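Local coordinates for holliday junction resolvase Hjc (Sulfolobus solfataricus, PDB 4TKD), which resolves Holliday junctions in genetic recombination as a magnesium-dependent homodimeric endonuclease, cutting four-way DNA with paired nicks in opposing strands, at residues R18-F24 against L122-V126; P39-I44 against G73-F77; K47-I52 against V129-S134; S84-G88 against I98-L103. Residues are numbered along the deposited sequence.

Contact 1 of 4, residues R18-F24 against L122-V126; sequences RLRDKGF and LEDLV
At the centre, Leu19 CD2 meets Val126 CG2 at 3.9 Å and Leu122 CD1 at 4.2 Å, with Leu19 in an m,t rotamer that brings CD2 to residues 122-126 although its CA-to-CB bond points sideways. Phe24, chi1 m, offers its ring edge to Val126, CE1 to CG1 4.2 Å; Val126 and Leu122 both have chi1 t, one helical turn apart on helix 122-133. The backbones stay apart, the nearest CA atoms being those of Arg18 and Leu122 at 8.3 Å. Helix 10-21 stops here in a Schellman motif: Phe24 N bonds Leu19 O at 3.1 Å, Gly23 N bonds Arg20 O at 3.0 Å, and Gly23, the C-prime residue, has phi/psi 87/19. The turn leads into strand 25-28. The first and last helices of this chain, of the PD-(D/E)XK clan, lie next to each other on one face of the sheet, with Leu19 also on Ile54 and Phe24 and Leu125 on Ile52. Farther out, Arg18 CD lies 3.8 Å and Lys22 CE 4.1 Å from Leu122 CD2. At the polar edge Lys22 NZ donates to Glu123 OE1 at 3.0 Å, a salt bridge from just past helix 10-21 to helix 122-133.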
loop_
_atom_site.group_PDB
_atom_site.type_symbol
_atom_site.label_atom_id
_atom_site.label_comp_id
_atom_site.label_asym_id
_atom_site.label_seq_id
_atom_site.Cartn_x
_atom_site.Cartn_y
_atom_site.Cartn_z
ATOM N N ARG C 18 1.883 -23.396 8.612
ATOM C CA ARG C 18 0.975 -23.202 7.488
ATOM C C ARG C 18 1.565 -22.291 6.412
ATOM O O ARG C 18 1.437 -22.615 5.229
ATOM C CB ARG C 18 -0.413 -22.755 7.963
ATOM C CG ARG C 18 -1.385 -23.939 8.010
ATOM C CD ARG C 18 -2.428 -23.881 6.902
ATOM N NE ARG C 18 -1.859 -24.059 5.563
ATOM C CZ ARG C 18 -1.885 -25.198 4.877
ATOM N NH1 ARG C 18 -1.355 -25.259 3.663
ATOM N NH2 ARG C 18 -2.449 -26.284 5.397
ATOM N N LEU C 19 2.289 -21.210 6.814
ATOM C CA LEU C 19 2.994 -20.352 5.845
ATOM C C LEU C 19 4.076 -21.144 5.111
ATOM O O LEU C 19 4.207 -21.024 3.883
ATOM C CB LEU C 19 3.568 -19.084 6.501
ATOM C CG LEU C 19 2.525 -18.031 6.898
ATOM C CD1 LEU C 19 3.128 -16.983 7.791
ATOM C CD2 LEU C 19 1.862 -17.400 5.655
ATOM N N ARG C 20 4.788 -22.018 5.844
ATOM C CA ARG C 20 5.780 -22.917 5.242
ATOM C C ARG C 20 5.120 -23.890 4.248
ATOM O O ARG C 20 5.633 -24.049 3.139
ATOM C CB ARG C 20 6.605 -23.649 6.311
ATOM C CG ARG C 20 7.716 -22.762 6.866
ATOM C CD ARG C 20 8.570 -23.447 7.906
ATOM N NE ARG C 20 9.589 -22.525 8.420
ATOM C CZ ARG C 20 10.084 -22.553 9.656
ATOM N NH1 ARG C 20 9.671 -23.470 10.521
ATOM N NH2 ARG C 20 10.978 -21.649 10.041
ATOM N N ASP C 21 3.926 -24.432 4.585
ATOM C CA ASP C 21 3.170 -25.328 3.689
ATOM C C ASP C 21 2.787 -24.607 2.392
ATOM O O ASP C 21 2.650 -25.250 1.357
ATOM C CB ASP C 21 1.890 -25.857 4.367
ATOM C CG ASP C 21 2.077 -26.825 5.528
ATOM O OD1 ASP C 21 3.199 -27.370 5.680
ATOM O OD2 ASP C 21 1.093 -27.053 6.278
ATOM N N LYS C 22 2.629 -23.275 2.451
ATOM C CA LYS C 22 2.269 -22.455 1.291
ATOM C C LYS C 22 3.485 -21.977 0.469
ATOM O O LYS C 22 3.317 -21.177 -0.446
ATOM C CB LYS C 22 1.366 -21.267 1.693
ATOM C CG LYS C 22 0.085 -21.627 2.447
ATOM C CD LYS C 22 -1.022 -22.151 1.591
ATOM C CE LYS C 22 -2.312 -22.116 2.385
ATOM N NZ LYS C 22 -3.244 -23.197 1.960
ATOM N N GLY C 23 4.687 -22.480 0.779
ATOM C CA GLY C 23 5.906 -22.133 0.048
ATOM C C GLY C 23 6.650 -20.890 0.509
ATOM O O GLY C 23 7.472 -20.357 -0.243
ATOM N N PHE C 24 6.402 -20.431 1.748
ATOM C CA PHE C 24 7.083 -19.263 2.306
ATOM C C PHE C 24 8.334 -19.660 3.067
ATOM O O PHE C 24 8.334 -20.687 3.748
ATOM C CB PHE C 24 6.152 -18.485 3.276
ATOM C CG PHE C 24 5.080 -17.626 2.644
ATOM C CD1 PHE C 24 3.912 -18.188 2.154
ATOM C CD2 PHE C 24 5.226 -16.250 2.567
ATOM C CE1 PHE C 24 2.919 -17.394 1.579
ATOM C CE2 PHE C 24 4.245 -15.457 1.962
ATOM C CZ PHE C 24 3.097 -16.036 1.470
ATOM N N LEU C 122 -6.060 -17.076 7.299
ATOM C CA LEU C 122 -4.774 -17.311 6.633
ATOM C C LEU C 122 -4.824 -17.295 5.105
ATOM O O LEU C 122 -3.962 -16.691 4.470
ATOM C CB LEU C 122 -4.099 -18.589 7.145
ATOM C CG LEU C 122 -2.680 -18.809 6.633
ATOM C CD1 LEU C 122 -1.673 -18.455 7.690
ATOM C CD2 LEU C 122 -2.507 -20.214 6.044
ATOM N N GLU C 123 -5.819 -17.964 4.537
ATOM C CA GLU C 123 -6.013 -18.114 3.105
ATOM C C GLU C 123 -6.192 -16.753 2.439
ATOM O O GLU C 123 -5.538 -16.487 1.422
ATOM C CB GLU C 123 -7.229 -19.047 2.852
ATOM C CG GLU C 123 -7.148 -19.862 1.577
ATOM C CD GLU C 123 -5.981 -20.826 1.471
ATOM O OE1 GLU C 123 -5.738 -21.598 2.428
ATOM O OE2 GLU C 123 -5.318 -20.819 0.410
ATOM N N ASP C 124 -7.065 -15.892 3.032
ATOM C CA ASP C 124 -7.353 -14.529 2.548
ATOM C C ASP C 124 -6.152 -13.652 2.614
ATOM O O ASP C 124 -5.934 -12.875 1.689
ATOM C CB ASP C 124 -8.507 -13.860 3.324
ATOM C CG ASP C 124 -9.879 -14.451 3.035
ATOM O OD1 ASP C 124 -10.048 -15.087 1.958
ATOM O OD2 ASP C 124 -10.771 -14.310 3.893
ATOM N N LEU C 125 -5.407 -13.718 3.742
ATOM C CA LEU C 125 -4.204 -12.920 3.903
ATOM C C LEU C 125 -3.289 -13.185 2.719
ATOM O O LEU C 125 -3.014 -12.261 1.956
ATOM C CB LEU C 125 -3.497 -13.281 5.205
ATOM C CG LEU C 125 -2.310 -12.404 5.538
ATOM C CD1 LEU C 125 -2.320 -12.076 6.949
ATOM C CD2 LEU C 125 -1.003 -13.098 5.216
ATOM N N VAL C 126 -2.904 -14.477 2.541
ATOM C CA VAL C 126 -2.009 -14.995 1.513
ATOM C C VAL C 126 -2.467 -14.640 0.110
ATOM O O VAL C 126 -1.655 -14.146 -0.667
ATOM C CB VAL C 126 -1.752 -16.525 1.706
ATOM C CG1 VAL C 126 -1.081 -17.185 0.493
ATOM C CG2 VAL C 126 -0.944 -16.781 2.980
#

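Contact 2 of 4, residues P39-I44 against G73-F77; sequences PIPDII and GIIEF
A proline CH points at a phenylalanine ring here: Pro41 CD sits 3.6 Å from the centroid of the Phe77 ring, 16° off its normal, a CH-pi contact over the face. Phe77, chi1 t, reaches from helix 68-81 and also touches Ile44 CD1 with CZ at 3.8 Å and Ile40 CG1 with CE2 at 4.3 Å. One turn earlier, Gly73 CA lies 3.4 Å from Pro39 CG, the two CA atoms being 5.3 Å apart; a CB on Gly73 would clash with the proline. Ile74, chi1 p, places CG2 4.2 Å from Pro41 CG and 4.3 Å from Pro39 CB. Residues 39-41 are extended, then Asp42 turns to phi/psi -54/-40 in a classic beta bulge with Ile43, both opposite Ile54. The CA-to-CB bond of Asp42, a probable magnesium ligand, points away from helix 68-81. Strand 43-47 begins at the bulge; helix 68-81 packs on loop 39-41 and Ile44 and touches Leu53 and Glu55 of strand 50-58, while Val26 of a third subunit packs on Phe77.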
loop_
_atom_site.group_PDB
_atom_site.type_symbol
_atom_site.label_atom_id
_atom_site.label_comp_id
_atom_site.label_asym_id
_atom_site.label_seq_id
_atom_site.Cartn_x
_atom_site.Cartn_y
_atom_site.Cartn_z
ATOM N N PRO C 39 12.159 -2.834 17.552
ATOM C CA PRO C 39 11.443 -4.105 17.594
ATOM C C PRO C 39 11.381 -4.693 16.200
ATOM O O PRO C 39 11.437 -3.982 15.182
ATOM C CB PRO C 39 10.066 -3.746 18.148
ATOM C CG PRO C 39 9.854 -2.367 17.718
ATOM C CD PRO C 39 11.224 -1.697 17.728
ATOM N N ILE C 40 11.339 -6.006 16.181
ATOM C CA ILE C 40 11.278 -6.813 14.972
ATOM C C ILE C 40 9.971 -7.574 15.021
ATOM O O ILE C 40 9.661 -8.174 16.058
ATOM C CB ILE C 40 12.523 -7.766 14.917
ATOM C CG1 ILE C 40 13.850 -6.955 14.723
ATOM C CG2 ILE C 40 12.392 -8.853 13.833
ATOM C CD1 ILE C 40 15.101 -7.730 15.046
ATOM N N PRO C 41 9.179 -7.601 13.928
ATOM C CA PRO C 41 7.949 -8.437 13.937
ATOM C C PRO C 41 8.225 -9.908 14.311
ATOM O O PRO C 41 9.278 -10.452 13.952
ATOM C CB PRO C 41 7.424 -8.299 12.504
ATOM C CG PRO C 41 8.035 -7.015 12.000
ATOM C CD PRO C 41 9.391 -6.971 12.608
ATOM N N ASP C 42 7.300 -10.532 15.077
ATOM C CA ASP C 42 7.376 -11.923 15.566
ATOM C C ASP C 42 7.603 -12.919 14.479
ATOM O O ASP C 42 8.361 -13.867 14.681
ATOM C CB ASP C 42 6.121 -12.318 16.376
ATOM C CG ASP C 42 5.989 -11.530 17.660
ATOM O OD1 ASP C 42 6.997 -11.406 18.388
ATOM O OD2 ASP C 42 4.881 -11.037 17.939
ATOM N N ILE C 43 6.946 -12.718 13.330
ATOM C CA ILE C 43 7.048 -13.615 12.192
ATOM C C ILE C 43 7.305 -12.803 10.949
ATOM O O ILE C 43 6.591 -11.822 10.674
ATOM C CB ILE C 43 5.766 -14.477 12.027
ATOM C CG1 ILE C 43 5.455 -15.337 13.280
ATOM C CG2 ILE C 43 5.843 -15.349 10.755
ATOM C CD1 ILE C 43 3.998 -15.901 13.330
ATOM N N ILE C 44 8.322 -13.229 10.192
ATOM C CA ILE C 44 8.655 -12.642 8.914
ATOM C C ILE C 44 8.538 -13.780 7.922
ATOM O O ILE C 44 9.220 -14.792 8.064
ATOM C CB ILE C 44 10.052 -11.967 8.892
ATOM C CG1 ILE C 44 10.079 -10.769 9.834
ATOM C CG2 ILE C 44 10.436 -11.532 7.470
ATOM C CD1 ILE C 44 11.469 -10.394 10.296
ATOM N N GLY C 73 7.982 1.011 16.107
ATOM C CA GLY C 73 9.094 0.223 15.587
ATOM C C GLY C 73 8.685 -0.797 14.551
ATOM O O GLY C 73 9.362 -0.911 13.533
ATOM N N ILE C 74 7.555 -1.517 14.766
ATOM C CA ILE C 74 7.080 -2.504 13.790
ATOM C C ILE C 74 6.535 -1.825 12.528
ATOM O O ILE C 74 6.695 -2.369 11.439
ATOM C CB ILE C 74 6.205 -3.670 14.346
ATOM C CG1 ILE C 74 4.907 -3.152 15.000
ATOM C CG2 ILE C 74 7.020 -4.580 15.265
ATOM C CD1 ILE C 74 3.824 -4.147 15.259
ATOM N N ILE C 75 5.907 -0.619 12.690
ATOM C CA ILE C 75 5.356 0.192 11.594
ATOM C C ILE C 75 6.542 0.624 10.697
ATOM O O ILE C 75 6.462 0.584 9.460
ATOM C CB ILE C 75 4.552 1.417 12.155
ATOM C CG1 ILE C 75 3.151 1.004 12.671
ATOM C CG2 ILE C 75 4.409 2.538 11.102
ATOM C CD1 ILE C 75 2.507 1.996 13.656
ATOM N N GLU C 76 7.623 1.039 11.338
ATOM C CA GLU C 76 8.833 1.520 10.681
ATOM C C GLU C 76 9.558 0.378 9.919
ATOM O O GLU C 76 9.992 0.568 8.779
ATOM C CB GLU C 76 9.767 2.188 11.708
ATOM C CG GLU C 76 9.588 3.686 11.930
ATOM C CD GLU C 76 9.602 4.563 10.692
ATOM O OE1 GLU C 76 8.497 4.783 10.158
ATOM O OE2 GLU C 76 10.649 5.158 10.362
ATOM N N PHE C 77 9.653 -0.802 10.539
ATOM C CA PHE C 77 10.245 -2.002 9.919
ATOM C C PHE C 77 9.419 -2.332 8.660
ATOM O O PHE C 77 10.003 -2.512 7.597
ATOM C CB PHE C 77 10.207 -3.183 10.920
ATOM C CG PHE C 77 10.973 -4.431 10.549
ATOM C CD1 PHE C 77 10.423 -5.376 9.685
ATOM C CD2 PHE C 77 12.241 -4.671 11.079
ATOM C CE1 PHE C 77 11.130 -6.531 9.345
ATOM C CE2 PHE C 77 12.957 -5.819 10.721
ATOM C CZ PHE C 77 12.390 -6.750 9.868
#

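Contact 3 of 4, residues K47-I52 against V129-S134; sequences KNGVII and VEAKIS
Apolar contacts dominate. Val50, chi1 t, points at helix 122-133 and sets CG1 3.4 Å from Ile133 CD1 and 3.6 Å from Val129 CG1; its CG2 is 4.0 Å from Ser134 CA, and the CA atoms of Val50 and Ser134 are 6.3 Å apart. Ile52, on the same side of the strand, adds CG1 to Val129 CG1 at 4.0 Å. The axes of strand 50-52 and helix 129-133 approach to 9.1 Å with 139° between their directions, so the helix runs obliquely back. Backbone bonding shapes the hairpin joining strands 43-47 and 50-58: a type I' turn from Lys47 to Val50, with Val50 N to Lys47 O 2.8 Å and Lys47 N to Val50 O 3.0 Å. In charge terms, all-t Lys47 brings NZ to 3.8 Å from Glu130 OE2, a long salt bridge, while this NZ bonds Lys22 O. Glu130 OE2 is buried here without a hydrogen-bond partner, so its charge is poorly compensated, and fitted aliphatic groups chiefly hold helix to hairpin.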
loop_
_atom_site.group_PDB
_atom_site.type_symbol
_atom_site.label_atom_id
_atom_site.label_comp_id
_atom_site.label_asym_id
_atom_site.label_seq_id
_atom_site.Cartn_x
_atom_site.Cartn_y
_atom_site.Cartn_z
ATOM N N LYS C 47 8.143 -14.846 0.263
ATOM C CA LYS C 47 7.883 -15.710 -0.881
ATOM C C LYS C 47 8.047 -14.910 -2.146
ATOM O O LYS C 47 7.254 -14.018 -2.407
ATOM C CB LYS C 47 6.481 -16.351 -0.810
ATOM C CG LYS C 47 6.296 -17.475 -1.815
ATOM C CD LYS C 47 4.897 -18.054 -1.786
ATOM C CE LYS C 47 4.744 -19.091 -2.869
ATOM N NZ LYS C 47 3.456 -19.816 -2.770
ATOM N N ASN C 48 9.095 -15.231 -2.911
ATOM C CA ASN C 48 9.427 -14.607 -4.180
ATOM C C ASN C 48 9.128 -13.108 -4.239
ATOM O O ASN C 48 8.280 -12.648 -5.022
ATOM C CB ASN C 48 8.808 -15.386 -5.339
ATOM C CG ASN C 48 9.514 -15.144 -6.650
ATOM O OD1 ASN C 48 10.750 -14.987 -6.713
ATOM N ND2 ASN C 48 8.734 -15.110 -7.726
ATOM N N GLY C 49 9.784 -12.376 -3.346
ATOM C CA GLY C 49 9.671 -10.926 -3.251
ATOM C C GLY C 49 8.486 -10.407 -2.457
ATOM O O GLY C 49 8.362 -9.189 -2.293
ATOM N N VAL C 50 7.610 -11.297 -1.945
ATOM C CA VAL C 50 6.455 -10.883 -1.136
ATOM C C VAL C 50 6.815 -10.994 0.355
ATOM O O VAL C 50 7.184 -12.072 0.825
ATOM C CB VAL C 50 5.132 -11.634 -1.480
ATOM C CG1 VAL C 50 3.995 -11.267 -0.524
ATOM C CG2 VAL C 50 4.744 -11.436 -2.945
ATOM N N ILE C 51 6.681 -9.863 1.084
ATOM C CA ILE C 51 7.025 -9.746 2.500
ATOM C C ILE C 51 5.763 -9.608 3.332
ATOM O O ILE C 51 4.983 -8.677 3.140
ATOM C CB ILE C 51 8.038 -8.583 2.757
ATOM C CG1 ILE C 51 9.295 -8.697 1.839
ATOM C CG2 ILE C 51 8.451 -8.530 4.251
ATOM C CD1 ILE C 51 10.040 -7.395 1.569
ATOM N N ILE C 52 5.577 -10.549 4.268
ATOM C CA ILE C 52 4.456 -10.577 5.214
ATOM C C ILE C 52 5.066 -10.577 6.589
ATOM O O ILE C 52 6.011 -11.329 6.854
ATOM C CB ILE C 52 3.513 -11.788 4.998
ATOM C CG1 ILE C 52 2.807 -11.696 3.632
ATOM C CG2 ILE C 52 2.542 -12.023 6.221
ATOM C CD1 ILE C 52 2.256 -12.932 3.199
ATOM N N VAL C 129 -2.516 -10.599 -0.334
ATOM C CA VAL C 129 -1.180 -10.000 -0.405
ATOM C C VAL C 129 -0.453 -10.441 -1.696
ATOM O O VAL C 129 0.129 -9.592 -2.386
ATOM C CB VAL C 129 -0.324 -10.214 0.884
ATOM C CG1 VAL C 129 1.054 -9.569 0.752
ATOM C CG2 VAL C 129 -1.032 -9.671 2.116
ATOM N N GLU C 130 -0.495 -11.753 -2.033
ATOM C CA GLU C 130 0.148 -12.230 -3.264
ATOM C C GLU C 130 -0.514 -11.571 -4.488
ATOM O O GLU C 130 0.190 -11.019 -5.325
ATOM C CB GLU C 130 0.088 -13.758 -3.387
ATOM C CG GLU C 130 1.144 -14.514 -2.598
ATOM C CD GLU C 130 1.023 -16.034 -2.661
ATOM O OE1 GLU C 130 0.371 -16.553 -3.600
ATOM O OE2 GLU C 130 1.581 -16.707 -1.763
ATOM N N ALA C 131 -1.868 -11.542 -4.535
ATOM C CA ALA C 131 -2.606 -10.915 -5.640
ATOM C C ALA C 131 -2.298 -9.408 -5.778
ATOM O O ALA C 131 -2.299 -8.877 -6.886
ATOM C CB ALA C 131 -4.096 -11.168 -5.503
ATOM N N LYS C 132 -1.932 -8.760 -4.668
ATOM C CA LYS C 132 -1.580 -7.343 -4.635
ATOM C C LYS C 132 -0.154 -7.017 -5.135
ATOM O O LYS C 132 -0.015 -6.077 -5.908
ATOM C CB LYS C 132 -1.828 -6.755 -3.226
ATOM C CG LYS C 132 -1.458 -5.281 -3.069
ATOM C CD LYS C 132 -1.736 -4.810 -1.663
ATOM C CE LYS C 132 -0.832 -3.703 -1.222
ATOM N NZ LYS C 132 -1.200 -3.246 0.142
ATOM N N ILE C 133 0.899 -7.707 -4.647
ATOM C CA ILE C 133 2.255 -7.324 -5.053
ATOM C C ILE C 133 3.083 -8.330 -5.882
ATOM O O ILE C 133 4.051 -7.890 -6.508
ATOM C CB ILE C 133 3.111 -6.575 -3.947
ATOM C CG1 ILE C 133 3.948 -7.522 -3.044
ATOM C CG2 ILE C 133 2.333 -5.488 -3.161
ATOM C CD1 ILE C 133 3.150 -8.426 -2.233
ATOM N N SER C 134 2.727 -9.646 -5.884
ATOM C CA SER C 134 3.443 -10.701 -6.637
ATOM C C SER C 134 3.585 -10.381 -8.140
ATOM O O SER C 134 2.606 -10.028 -8.783
ATOM C CB SER C 134 2.788 -12.064 -6.435
ATOM O OG SER C 134 3.703 -13.107 -6.712
#

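Contact 4 of 4, residues S84-G88 against I98-L103; sequences SLFLG and IPFEKL
This is the hairpin pairing of strands 84-90 and 97-99 at one edge of the central mixed sheet, carried on into a 3-10 turn. Leu87 and Ile98 form an antiparallel hydrogen-bonded pair, Leu87 N to Ile98 O 2.7 Å and Ile98 N to Leu87 O 2.8 Å. Phe86 and Pro99 follow as a non-hydrogen-bonded pair, CA to CA 4.4 Å; Phe100 N bonds Leu85 O at 3.0 Å. In this PD-(D/E)XK-clan nuclease the hairpin makes 97-99 an outermost strand within the chain; strand 84-90 runs parallel to strand 50-58, which carries the probable metal ligand Glu55 and the predicted transition-state stabiliser Lys57; Leu87 touches both. On the Leu87 and Ile98 face, the Phe100 ring takes Leu85 CD2 over its face, 3.8 Å from the centroid, a CH-pi contact, and Leu87 CD1 at its edge, 4.1 Å from CE1. Leu103 CD1 lies 3.8 Å from Leu87 CD2. On the opposite face Phe86, chi1 m, sets CE2 4.1 Å from Pro99 CG. A water bridges Leu85 O (2.8 Å) and Glu101 OE1 (2.9 Å).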
loop_
_atom_site.group_PDB
_atom_site.type_symbol
_atom_site.label_atom_id
_atom_site.label_comp_id
_atom_site.label_asym_id
_atom_site.label_seq_id
_atom_site.Cartn_x
_atom_site.Cartn_y
_atom_site.Cartn_z
ATOM N N SER C 84 3.903 -6.182 4.283
ATOM C CA SER C 84 2.535 -5.990 4.754
ATOM C C SER C 84 2.497 -6.439 6.214
ATOM O O SER C 84 2.900 -7.565 6.512
ATOM C CB SER C 84 1.565 -6.788 3.896
ATOM O OG SER C 84 1.618 -6.358 2.544
ATOM N N LEU C 85 2.090 -5.522 7.123
ATOM C CA LEU C 85 2.050 -5.733 8.567
ATOM C C LEU C 85 0.664 -6.125 9.062
ATOM O O LEU C 85 -0.330 -5.487 8.718
ATOM C CB LEU C 85 2.602 -4.514 9.324
ATOM C CG LEU C 85 2.727 -4.613 10.870
ATOM C CD1 LEU C 85 3.709 -5.706 11.300
ATOM C CD2 LEU C 85 3.136 -3.291 11.476
ATOM N N PHE C 86 0.613 -7.180 9.882
ATOM C CA PHE C 86 -0.617 -7.701 10.447
ATOM C C PHE C 86 -0.432 -8.047 11.905
ATOM O O PHE C 86 0.653 -8.430 12.347
ATOM C CB PHE C 86 -1.062 -8.979 9.712
ATOM C CG PHE C 86 -1.269 -8.824 8.232
ATOM C CD1 PHE C 86 -0.208 -9.008 7.341
ATOM C CD2 PHE C 86 -2.531 -8.517 7.718
ATOM C CE1 PHE C 86 -0.407 -8.879 5.977
ATOM C CE2 PHE C 86 -2.724 -8.375 6.348
ATOM C CZ PHE C 86 -1.663 -8.557 5.491
ATOM N N LEU C 87 -1.541 -7.979 12.641
ATOM C CA LEU C 87 -1.588 -8.410 14.024
ATOM C C LEU C 87 -2.188 -9.814 13.995
ATOM O O LEU C 87 -3.281 -10.019 13.447
ATOM C CB LEU C 87 -2.447 -7.438 14.841
ATOM C CG LEU C 87 -2.205 -7.211 16.342
ATOM C CD1 LEU C 87 -0.757 -6.838 16.660
ATOM C CD2 LEU C 87 -3.055 -6.063 16.824
ATOM N N GLY C 88 -1.417 -10.781 14.499
ATOM C CA GLY C 88 -1.838 -12.172 14.588
ATOM C C GLY C 88 -2.506 -12.357 15.927
ATOM O O GLY C 88 -1.860 -12.168 16.960
ATOM N N ILE C 98 -5.227 -9.180 11.631
ATOM C CA ILE C 98 -5.727 -7.815 11.501
ATOM C C ILE C 98 -4.700 -6.937 10.793
ATOM O O ILE C 98 -3.606 -6.758 11.329
ATOM C CB ILE C 98 -6.195 -7.234 12.869
ATOM C CG1 ILE C 98 -7.372 -8.065 13.427
ATOM C CG2 ILE C 98 -6.575 -5.754 12.755
ATOM C CD1 ILE C 98 -7.551 -8.001 14.954
ATOM N N PRO C 99 -5.032 -6.358 9.606
ATOM C CA PRO C 99 -4.077 -5.434 8.950
ATOM C C PRO C 99 -3.781 -4.282 9.900
ATOM O O PRO C 99 -4.704 -3.741 10.515
ATOM C CB PRO C 99 -4.825 -4.951 7.700
ATOM C CG PRO C 99 -5.906 -5.978 7.479
ATOM C CD PRO C 99 -6.304 -6.425 8.860
ATOM N N PHE C 100 -2.487 -3.962 10.095
ATOM C CA PHE C 100 -2.079 -2.938 11.037
ATOM C C PHE C 100 -2.756 -1.588 10.874
ATOM O O PHE C 100 -2.943 -0.891 11.880
ATOM C CB PHE C 100 -0.564 -2.788 11.092
ATOM C CG PHE C 100 -0.088 -2.587 12.503
ATOM C CD1 PHE C 100 -0.014 -3.659 13.390
ATOM C CD2 PHE C 100 0.285 -1.327 12.952
ATOM C CE1 PHE C 100 0.425 -3.468 14.704
ATOM C CE2 PHE C 100 0.727 -1.136 14.267
ATOM C CZ PHE C 100 0.787 -2.204 15.135
ATOM N N GLU C 101 -3.132 -1.238 9.624
ATOM C CA GLU C 101 -3.821 0.012 9.262
ATOM C C GLU C 101 -5.243 0.122 9.819
ATOM O O GLU C 101 -5.779 1.226 9.863
ATOM C CB GLU C 101 -3.821 0.279 7.746
ATOM C CG GLU C 101 -3.964 -0.951 6.879
ATOM C CD GLU C 101 -2.618 -1.498 6.464
ATOM O OE1 GLU C 101 -2.068 -2.297 7.247
ATOM O OE2 GLU C 101 -2.053 -1.025 5.450
ATOM N N LYS C 102 -5.836 -1.004 10.276
ATOM C CA LYS C 102 -7.171 -1.039 10.878
ATOM C C LYS C 102 -7.107 -0.599 12.339
ATOM O O LYS C 102 -8.145 -0.224 12.894
ATOM C CB LYS C 102 -7.785 -2.450 10.790
ATOM C CG LYS C 102 -7.864 -3.021 9.373
ATOM C CD LYS C 102 -9.226 -2.863 8.718
ATOM C CE LYS C 102 -10.160 -4.023 9.007
ATOM N NZ LYS C 102 -11.255 -4.114 7.998
ATOM N N LEU C 103 -5.907 -0.651 12.977
ATOM C CA LEU C 103 -5.785 -0.252 14.376
ATOM C C LEU C 103 -5.926 1.262 14.506
ATOM O O LEU C 103 -5.508 1.997 13.612
ATOM C CB LEU C 103 -4.453 -0.696 15.040
ATOM C CG LEU C 103 -3.951 -2.141 14.940
ATOM C CD1 LEU C 103 -2.912 -2.399 16.013
ATOM C CD2 LEU C 103 -5.067 -3.156 15.088
HETATM O O HOH W 1 -1.410 -4.864 6.189
#

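All four contacts are built on or around the central sheet. Contacts 1 and 3 share helix 122-133, with centres 11 Å apart, and meet where Phe24 CE2 lies 3.4 Å from Ile52 CD1 and Lys22 O is 2.7 Å from Lys47 NZ. Val129 of contact 3 and Leu125 of contact 1 both pack on Phe86 of contact 4. Contact 2 reaches contact 4 from helix 68-81, Ile74 CD1 being 3.5 Å from Phe100 CE1. Contacts 2 and 4 adjoin the probable magnesium site: contact 2 holds Asp42, and the side chains of Ile74 and Leu87 each come within about 4 Å of that of Glu55. Leu19 of contact 1 stays about 9 Å from Glu12, side chain to side chain.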